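HigA antitoxin (Streptococcus pneumoniae TIGR4, PDB 6AF4) probably binds DNA through a helix-turn-helix domain of the XRE type and serves as the antitoxin of a HigBA toxin-antitoxin pair. Local coordinates at residues M33-E38 with A81-T86. Numbering follows the deposited sequence.
Sequences MSELIE and ASLGKT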
loop_
_atom_site.group_PDB
_atom_site.type_symbol
_atom_site.label_atom_id
_atom_site.label_comp_id
_atom_site.label_asym_id
_atom_site.label_seq_id
_atom_site.Cartn_x
_atom_site.Cartn_y
_atom_site.Cartn_z
ATOM N N MET H 33 -10.568 -5.760 2.717
ATOM C CA MET H 33 -11.477 -6.832 3.100
ATOM C C MET H 33 -12.788 -6.718 2.329
ATOM O O MET H 33 -13.341 -7.722 1.888
ATOM C CB MET H 33 -11.750 -6.810 4.607
ATOM C CG MET H 33 -10.678 -7.480 5.453
ATOM S SD MET H 33 -11.063 -7.466 7.220
ATOM C CE MET H 33 -10.363 -5.896 7.715
ATOM N N SER H 34 -13.270 -5.489 2.165
ATOM C CA SER H 34 -14.519 -5.234 1.452
ATOM C C SER H 34 -14.467 -5.723 0.011
ATOM O O SER H 34 -15.378 -6.412 -0.449
ATOM C CB SER H 34 -14.856 -3.744 1.473
ATOM O OG SER H 34 -15.203 -3.322 2.779
ATOM N N GLU H 35 -13.401 -5.359 -0.695
ATOM C CA GLU H 35 -13.235 -5.753 -2.089
ATOM C C GLU H 35 -13.259 -7.271 -2.242
ATOM O O GLU H 35 -13.889 -7.799 -3.156
ATOM C CB GLU H 35 -11.933 -5.187 -2.659
ATOM C CG GLU H 35 -11.903 -3.669 -2.767
ATOM C CD GLU H 35 -12.960 -3.119 -3.712
ATOM O OE1 GLU H 35 -13.415 -3.864 -4.605
ATOM O OE2 GLU H 35 -13.332 -1.935 -3.558
ATOM N N LEU H 36 -12.580 -7.965 -1.335
ATOM C CA LEU H 36 -12.542 -9.422 -1.361
ATOM C C LEU H 36 -13.909 -10.017 -1.047
ATOM O O LEU H 36 -14.269 -11.076 -1.559
ATOM C CB LEU H 36 -11.498 -9.946 -0.376
ATOM C CG LEU H 36 -10.056 -9.593 -0.746
ATOM C CD1 LEU H 36 -9.089 -10.072 0.317
ATOM C CD2 LEU H 36 -9.705 -10.187 -2.094
ATOM N N ILE H 37 -14.669 -9.330 -0.199
ATOM C CA ILE H 37 -16.009 -9.773 0.163
ATOM C C ILE H 37 -17.019 -9.472 -0.945
ATOM O O ILE H 37 -17.810 -10.336 -1.325
ATOM C CB ILE H 37 -16.475 -9.118 1.476
ATOM C CG1 ILE H 37 -15.673 -9.666 2.656
ATOM C CG2 ILE H 37 -17.960 -9.351 1.704
ATOM C CD1 ILE H 37 -15.776 -8.819 3.901
ATOM N N GLU H 38 -16.973 -8.249 -1.468
ATOM C CA GLU H 38 -17.873 -7.830 -2.541
ATOM C C GLU H 38 -17.553 -8.541 -3.852
ATOM O O GLU H 38 -18.307 -8.451 -4.818
ATOM C CB GLU H 38 -17.808 -6.313 -2.742
ATOM C CG GLU H 38 -18.359 -5.508 -1.573
ATOM C CD GLU H 38 -18.114 -4.013 -1.712
ATOM O OE1 GLU H 38 -16.935 -3.598 -1.731
ATOM O OE2 GLU H 38 -19.104 -3.254 -1.798
ATOM N N ALA H 81 -6.224 -5.001 -9.041
ATOM C CA ALA H 81 -6.314 -4.846 -10.492
ATOM C C ALA H 81 -7.272 -5.859 -11.107
ATOM O O ALA H 81 -8.020 -5.538 -12.030
ATOM C CB ALA H 81 -4.940 -4.972 -11.122
ATOM N N SER H 82 -7.244 -7.082 -10.585
ATOM C CA SER H 82 -8.148 -8.133 -11.035
ATOM C C SER H 82 -9.599 -7.767 -10.739
ATOM O O SER H 82 -10.516 -8.193 -11.445
ATOM C CB SER H 82 -7.800 -9.463 -10.362
ATOM O OG SER H 82 -6.417 -9.748 -10.474
ATOM N N LEU H 83 -9.795 -6.974 -9.691
ATOM C CA LEU H 83 -11.131 -6.608 -9.229
ATOM C C LEU H 83 -11.586 -5.265 -9.792
ATOM O O LEU H 83 -12.697 -4.812 -9.514
ATOM C CB LEU H 83 -11.174 -6.573 -7.698
ATOM C CG LEU H 83 -11.413 -7.885 -6.941
ATOM C CD1 LEU H 83 -10.409 -8.948 -7.324
ATOM C CD2 LEU H 83 -11.371 -7.645 -5.443
ATOM N N GLY H 84 -10.722 -4.626 -10.572
ATOM C CA GLY H 84 -11.070 -3.373 -11.212
ATOM C C GLY H 84 -10.746 -2.141 -10.393
ATOM O O GLY H 84 -11.178 -1.039 -10.730
ATOM N N LYS H 85 -9.991 -2.317 -9.312
ATOM C CA LYS H 85 -9.552 -1.178 -8.510
ATOM C C LYS H 85 -8.030 -1.098 -8.430
ATOM O O LYS H 85 -7.328 -1.978 -8.934
ATOM C CB LYS H 85 -10.137 -1.253 -7.097
ATOM C CG LYS H 85 -11.558 -0.727 -6.970
ATOM C CD LYS H 85 -12.587 -1.804 -7.249
ATOM C CE LYS H 85 -13.991 -1.287 -6.991
ATOM N NZ LYS H 85 -15.001 -2.382 -7.010
ATOM N N THR H 86 -7.536 -0.042 -7.787
ATOM C CA THR H 86 -6.105 0.157 -7.563
ATOM C C THR H 86 -5.972 1.328 -6.570
ATOM O O THR H 86 -6.975 1.943 -6.211
ATOM C CB THR H 86 -5.363 0.369 -8.942
ATOM O OG1 THR H 86 -4.960 -0.910 -9.452
ATOM C CG2 THR H 86 -4.128 1.264 -8.877
#
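Glu35, on helix 20-40, meets Lys85 at the start of strand 85-91 in a salt bridge whose hydrogen bond is weak, Glu35 OE1 to Lys85 NZ at 3.2 Å. Glu35 OE2 is 3.9 Å from Lys85 NZ and 3.6 Å from Lys85 CE. The two side chains cross at an angle, with Lys85 CD and CE alongside both carboxylate oxygens; a bend at chi2 (88°) precedes the extended end that carries NZ to OE1. A long flexible chain suits this place because its methylenes lie against the acid while its ammonium reaches OE1. Next to the ion pair, Leu83 puts CD2 against Glu35 CB at 3.8 Å and also packs on Leu50 of helix 47-54. Gly84, at positive phi (90°), closes a Schellman motif, a backbone shape that suits glycine, which has no side chain to meet the preceding carbonyl O. Thr86 OG1 bonds to Lys85 O at 2.6 Å, while the strand pairs antiparallel with one of the second subunit. Ser82 OG bonds back to Lys78 O; Ser34 OG bonds to Val30 O and to a polar side chain of another protein's chain. One modest ionic link beside an apolar contact therefore ties the long helix to the root of the intersubunit sheet, and the lysine probably favours the charged form of buried Glu35.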